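Local coordinates for protein beta-glucosidase (Chaetomella raphigera, PDB 6JXG) that probably hydrolyses terminal, non-reducing beta-D-glucosyl residues with release of beta-D-glucose, as a secreted family 3 glycoside hydrolase of cellulose breakdown, at residues V479-V484 with K499-A504; G356-D361 with I433-A438. One frame throughout, in Å; residues are numbered along the deposited sequence.

Contact 1 (V479-V484 with K499-A504); sequences VVINSV and KAIVWA
Trp503 sets its CG anti to the backbone N (chi1 -170°) and Ile481 its CG1 anti to the carbonyl carbon (chi1 -58°), so the six-membered part of the indole swings over the neighbouring strand and meets the isoleucine obliquely. CG2 of Ile481 comes to 3.8 Å from CZ3 of Trp503, and CD1 of Ile481 lies 3.9 Å from the same atom. CB of Ser483 touches the far end of the ring, 4.0 Å from CH2 of Trp503, while the indole NE1 is hydrogen-bonded to Tyr531 OH. An alanine here removes the indole and its NE1 donor, and would probably loosen the packing against Ile481 and Ser483 and leave Tyr531 OH without this partner. CD1 of Ile481 also reaches CG2 of Ile501 (4.0 Å), continuing this apolar face. On the reverse face Val480 CG1 lies 4.1 Å from Ala504 CB. The backbones are joined by four N-H...O bonds, from Val479 N to Ala500 O, Val502 N to Val479 O, Ile481 N to Val502 O and Ala504 N to Ile481 O; the second is nearly straight at 172°. Strands 477-483 and 498-503 run parallel, linked through helix 490-493 as a beta-alpha-beta unit of the family 3 C-terminal domain.

Contact 2 (G356-D361 with I433-A438); sequences GQDAID and IVFITA
Ala359 lays its CB over one face of the Phe435 ring, 4.1 Å from the centroid and offset toward the rim on the CD2 side, a CH-pi contact 22° off the ring normal. Asp358 takes a different approach to the same residue: with CG anti to its backbone N (chi1 179°), the carboxylate comes in at the ring edge, its plane turned 56° from that of the ring, and OD2 of Asp358 stands 3.5 Å from CB of Phe435. OD1 of Asp358 presses on the methyl group of Thr437, 3.2 Å from CG2, whereas the threonine hydroxyl turns to Asp375. The buried carboxylate is satisfied from two directions, OD1 by Leu379 N and OD2 by Asn482 ND2, which would probably favour the ionised form. The segments are bridged by one water, which accepts from Asp358 N at 3.1 Å and donates to Phe435 O at 2.7 Å. Gly356 lies against the strand with its CA 3.8 Å from Phe435 O; a side chain would collide with that oxygen, and at this backbone conformation a CB would also be jammed against the preceding carbonyl oxygen. The short 3-10 turn 357-359 follows strand 351-355, next to strand 431-438 in the sheet, and Phe435 is packed among Ile354 of strand 351-355, Val480 of strand 477-483, and Pro396 and Ile400 of helix 396-406.

Both contacts belong to one mixed six-stranded sheet in the family 3 C-terminal domain, with centres about 10 Å apart. Both segments of contact 2 precede those of contact 1 in the sequence. Across the sheet, strands 351-355, 431-438, 477-483 and 498-503 are successive parallel neighbours, so 433-438 and 479-484 meet directly: Asn482 N probably bonds to Ile436 O. A second probable bond runs from Asn482 ND2 to Asp358 OD2 (2.6 Å), tying the turn after strand 351-355 to a strand two places away. The two contacts thus join three neighbouring strands and the turn that follows the fourth into one buried part of the domain.

Contact 1 (V479-V484 with K499-A504)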
loop_
_atom_site.group_PDB
_atom_site.type_symbol
_atom_site.label_atom_id
_atom_site.label_comp_id
_atom_site.label_asym_id
_atom_site.label_seq_id
_atom_site.Cartn_x
_atom_site.Cartn_y
_atom_site.Cartn_z
ATOM N N VAL A 479 9.607 -18.414 -15.716
ATOM C CA VAL A 479 8.553 -17.409 -15.894
ATOM C C VAL A 479 8.764 -16.243 -14.916
ATOM O O VAL A 479 8.779 -16.435 -13.724
ATOM C CB VAL A 479 7.139 -17.988 -15.699
ATOM C CG1 VAL A 479 6.058 -16.945 -15.900
ATOM C CG2 VAL A 479 6.918 -19.164 -16.631
ATOM N N VAL A 480 8.908 -15.046 -15.459
ATOM C CA VAL A 480 8.894 -13.769 -14.675
ATOM C C VAL A 480 7.568 -13.087 -14.824
ATOM O O VAL A 480 7.184 -12.780 -15.963
ATOM C CB VAL A 480 10.023 -12.838 -15.107
ATOM C CG1 VAL A 480 9.958 -11.511 -14.358
ATOM C CG2 VAL A 480 11.318 -13.546 -14.860
ATOM N N ILE A 481 6.910 -12.764 -13.692
ATOM C CA ILE A 481 5.625 -12.187 -13.724
ATOM C C ILE A 481 5.662 -10.840 -13.038
ATOM O O ILE A 481 6.030 -10.792 -11.857
ATOM C CB ILE A 481 4.605 -13.066 -13.014
ATOM C CG1 ILE A 481 4.537 -14.452 -13.607
ATOM C CG2 ILE A 481 3.200 -12.468 -13.091
ATOM C CD1 ILE A 481 3.466 -15.336 -12.959
ATOM N N ASN A 482 5.297 -9.777 -13.781
ATOM C CA ASN A 482 5.122 -8.436 -13.204
ATOM C C ASN A 482 3.613 -8.147 -13.117
ATOM O O ASN A 482 2.992 -7.795 -14.117
ATOM C CB ASN A 482 5.873 -7.397 -14.056
ATOM C CG ASN A 482 7.358 -7.468 -13.894
ATOM O OD1 ASN A 482 7.944 -7.047 -12.831
ATOM N ND2 ASN A 482 8.022 -8.004 -14.896
ATOM N N SER A 483 3.012 -8.282 -11.910
ATOM C CA SER A 483 1.593 -8.133 -11.745
ATOM C C SER A 483 1.235 -7.300 -10.545
ATOM O O SER A 483 1.897 -7.363 -9.503
ATOM C CB SER A 483 0.942 -9.511 -11.542
ATOM O OG SER A 483 -0.445 -9.469 -11.214
ATOM N N VAL A 484 0.162 -6.535 -10.729
ATOM C CA VAL A 484 -0.458 -5.704 -9.686
ATOM C C VAL A 484 -1.143 -6.470 -8.598
ATOM O O VAL A 484 -1.490 -5.889 -7.565
ATOM C CB VAL A 484 -1.449 -4.694 -10.287
ATOM C CG1 VAL A 484 -0.687 -3.756 -11.195
ATOM C CG2 VAL A 484 -2.582 -5.381 -11.094
ATOM N N LYS A 499 10.307 -24.395 -14.918
ATOM C CA LYS A 499 11.184 -24.810 -13.837
ATOM C C LYS A 499 11.232 -23.782 -12.709
ATOM O O LYS A 499 11.575 -24.160 -11.600
ATOM C CB LYS A 499 12.625 -25.021 -14.329
ATOM C CG LYS A 499 12.760 -25.992 -15.521
ATOM C CD LYS A 499 12.150 -27.348 -15.209
ATOM C CE LYS A 499 12.440 -28.353 -16.310
ATOM N NZ LYS A 499 11.521 -29.463 -16.071
ATOM N N ALA A 500 10.915 -22.511 -12.987
ATOM C CA ALA A 500 10.898 -21.464 -11.919
ATOM C C ALA A 500 9.897 -20.375 -12.262
ATOM O O ALA A 500 9.668 -20.058 -13.446
ATOM C CB ALA A 500 12.278 -20.920 -11.659
ATOM N N ILE A 501 9.184 -19.902 -11.239
ATOM C CA ILE A 501 8.262 -18.804 -11.401
ATOM C C ILE A 501 8.699 -17.709 -10.394
ATOM O O ILE A 501 8.748 -17.940 -9.184
ATOM C CB ILE A 501 6.811 -19.224 -11.154
ATOM C CG1 ILE A 501 6.388 -20.299 -12.143
ATOM C CG2 ILE A 501 5.883 -18.049 -11.338
ATOM C CD1 ILE A 501 4.998 -20.771 -11.857
ATOM N N VAL A 502 9.034 -16.540 -10.940
ATOM C CA VAL A 502 9.431 -15.383 -10.148
ATOM C C VAL A 502 8.318 -14.352 -10.141
ATOM O O VAL A 502 8.004 -13.807 -11.174
ATOM C CB VAL A 502 10.668 -14.772 -10.776
ATOM C CG1 VAL A 502 11.091 -13.567 -9.981
ATOM C CG2 VAL A 502 11.746 -15.882 -10.952
ATOM N N TRP A 503 7.676 -14.146 -8.985
ATOM C CA TRP A 503 6.627 -13.153 -8.821
ATOM C C TRP A 503 7.337 -11.827 -8.489
ATOM O O TRP A 503 7.641 -11.509 -7.313
ATOM C CB TRP A 503 5.692 -13.624 -7.722
ATOM C CG TRP A 503 4.501 -12.889 -7.574
ATOM C CD1 TRP A 503 4.283 -11.914 -6.645
ATOM C CD2 TRP A 503 3.282 -13.069 -8.297
ATOM N NE1 TRP A 503 3.016 -11.429 -6.793
ATOM C CE2 TRP A 503 2.359 -12.134 -7.784
ATOM C CE3 TRP A 503 2.882 -13.904 -9.326
ATOM C CZ2 TRP A 503 1.104 -11.995 -8.290
ATOM C CZ3 TRP A 503 1.620 -13.754 -9.851
ATOM C CH2 TRP A 503 0.741 -12.818 -9.333
ATOM N N ALA A 504 7.596 -11.050 -9.523
ATOM C CA ALA A 504 8.511 -9.903 -9.390
ATOM C C ALA A 504 7.789 -8.619 -9.001
ATOM O O ALA A 504 8.432 -7.630 -8.640
ATOM C CB ALA A 504 9.210 -9.691 -10.719
#

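Contact 2 (G356-D361 with I433-A438)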
loop_
_atom_site.group_PDB
_atom_site.type_symbol
_atom_site.label_atom_id
_atom_site.label_comp_id
_atom_site.label_asym_id
_atom_site.label_seq_id
_atom_site.Cartn_x
_atom_site.Cartn_y
_atom_site.Cartn_z
ATOM N N GLY A 356 8.841 -11.790 -24.535
ATOM C CA GLY A 356 7.778 -10.979 -24.002
ATOM C C GLY A 356 8.107 -9.533 -24.054
ATOM O O GLY A 356 9.222 -9.160 -23.786
ATOM N N GLN A 357 7.111 -8.709 -24.328
ATOM C CA GLN A 357 7.321 -7.277 -24.396
ATOM C C GLN A 357 7.612 -6.716 -23.022
ATOM O O GLN A 357 8.167 -5.664 -22.942
ATOM C CB GLN A 357 6.109 -6.540 -24.995
ATOM C CG GLN A 357 4.828 -6.626 -24.252
ATOM C CD GLN A 357 3.844 -5.599 -24.718
ATOM O OE1 GLN A 357 4.221 -4.420 -24.977
ATOM N NE2 GLN A 357 2.627 -6.016 -24.904
ATOM N N ASP A 358 7.206 -7.426 -21.961
ATOM C CA ASP A 358 7.543 -7.034 -20.583
ATOM C C ASP A 358 9.060 -7.032 -20.308
ATOM O O ASP A 358 9.485 -6.520 -19.285
ATOM C CB ASP A 358 6.719 -7.927 -19.577
ATOM C CG ASP A 358 7.022 -7.625 -18.087
ATOM O OD1 ASP A 358 6.765 -6.479 -17.694
ATOM O OD2 ASP A 358 7.409 -8.546 -17.315
ATOM N N ALA A 359 9.903 -7.544 -21.202
ATOM C CA ALA A 359 11.316 -7.587 -20.981
ATOM C C ALA A 359 12.033 -6.274 -21.271
ATOM O O ALA A 359 13.183 -6.112 -20.834
ATOM C CB ALA A 359 11.976 -8.658 -21.844
ATOM N N ILE A 360 11.370 -5.413 -22.047
ATOM C CA ILE A 360 11.950 -4.160 -22.564
ATOM C C ILE A 360 11.099 -2.961 -22.247
ATOM O O ILE A 360 9.906 -3.090 -22.017
ATOM C CB ILE A 360 12.141 -4.217 -24.099
ATOM C CG1 ILE A 360 10.787 -4.450 -24.787
ATOM C CG2 ILE A 360 13.234 -5.235 -24.404
ATOM C CD1 ILE A 360 10.834 -4.332 -26.285
ATOM N N ASP A 361 11.732 -1.796 -22.195
ATOM C CA ASP A 361 10.983 -0.568 -21.992
ATOM C C ASP A 361 10.006 -0.355 -23.187
ATOM O O ASP A 361 10.318 -0.720 -24.341
ATOM C CB ASP A 361 11.911 0.616 -21.900
ATOM C CG ASP A 361 12.544 0.778 -20.502
ATOM O OD1 ASP A 361 12.106 0.110 -19.567
ATOM O OD2 ASP A 361 13.440 1.580 -20.375
ATOM N N ILE A 433 13.591 -17.384 -20.672
ATOM C CA ILE A 433 12.921 -16.576 -19.635
ATOM C C ILE A 433 11.835 -15.763 -20.341
ATOM O O ILE A 433 12.136 -15.011 -21.313
ATOM C CB ILE A 433 13.868 -15.578 -18.934
ATOM C CG1 ILE A 433 15.214 -16.237 -18.557
ATOM C CG2 ILE A 433 13.130 -14.945 -17.784
ATOM C CD1 ILE A 433 16.273 -15.339 -17.923
ATOM N N VAL A 434 10.594 -15.977 -19.897
ATOM C CA VAL A 434 9.443 -15.409 -20.488
ATOM C C VAL A 434 8.776 -14.448 -19.455
ATOM O O VAL A 434 8.597 -14.800 -18.295
ATOM C CB VAL A 434 8.468 -16.500 -21.025
ATOM C CG1 VAL A 434 8.082 -17.515 -19.968
ATOM C CG2 VAL A 434 7.224 -15.897 -21.632
ATOM N N PHE A 435 8.371 -13.282 -19.940
ATOM C CA PHE A 435 7.978 -12.135 -19.132
ATOM C C PHE A 435 6.522 -11.824 -19.436
ATOM O O PHE A 435 6.151 -11.522 -20.578
ATOM C CB PHE A 435 8.872 -10.921 -19.495
ATOM C CG PHE A 435 10.310 -11.073 -19.092
ATOM C CD1 PHE A 435 10.776 -10.527 -17.897
ATOM C CD2 PHE A 435 11.183 -11.806 -19.842
ATOM C CE1 PHE A 435 12.093 -10.692 -17.505
ATOM C CE2 PHE A 435 12.517 -11.966 -19.444
ATOM C CZ PHE A 435 12.959 -11.420 -18.267
ATOM N N ILE A 436 5.690 -11.888 -18.412
ATOM C CA ILE A 436 4.280 -11.672 -18.517
ATOM C C ILE A 436 3.823 -10.718 -17.433
ATOM O O ILE A 436 4.498 -10.571 -16.386
ATOM C CB ILE A 436 3.457 -12.983 -18.495
ATOM C CG1 ILE A 436 3.681 -13.791 -17.209
ATOM C CG2 ILE A 436 3.806 -13.804 -19.710
ATOM C CD1 ILE A 436 2.676 -14.885 -16.927
ATOM N N THR A 437 2.641 -10.167 -17.629
ATOM C CA THR A 437 2.082 -9.104 -16.742
ATOM C C THR A 437 0.611 -9.227 -16.410
ATOM O O THR A 437 -0.153 -9.987 -17.020
ATOM C CB THR A 437 2.244 -7.716 -17.414
ATOM O OG1 THR A 437 1.568 -7.743 -18.683
ATOM C CG2 THR A 437 3.690 -7.396 -17.639
ATOM N N ALA A 438 0.189 -8.451 -15.421
ATOM C CA ALA A 438 -1.193 -8.111 -15.262
ATOM C C ALA A 438 -1.285 -6.707 -14.654
ATOM O O ALA A 438 -0.540 -6.406 -13.745
ATOM C CB ALA A 438 -1.947 -9.128 -14.412
HETATM O O HOH W 1 5.021 -9.586 -22.018
#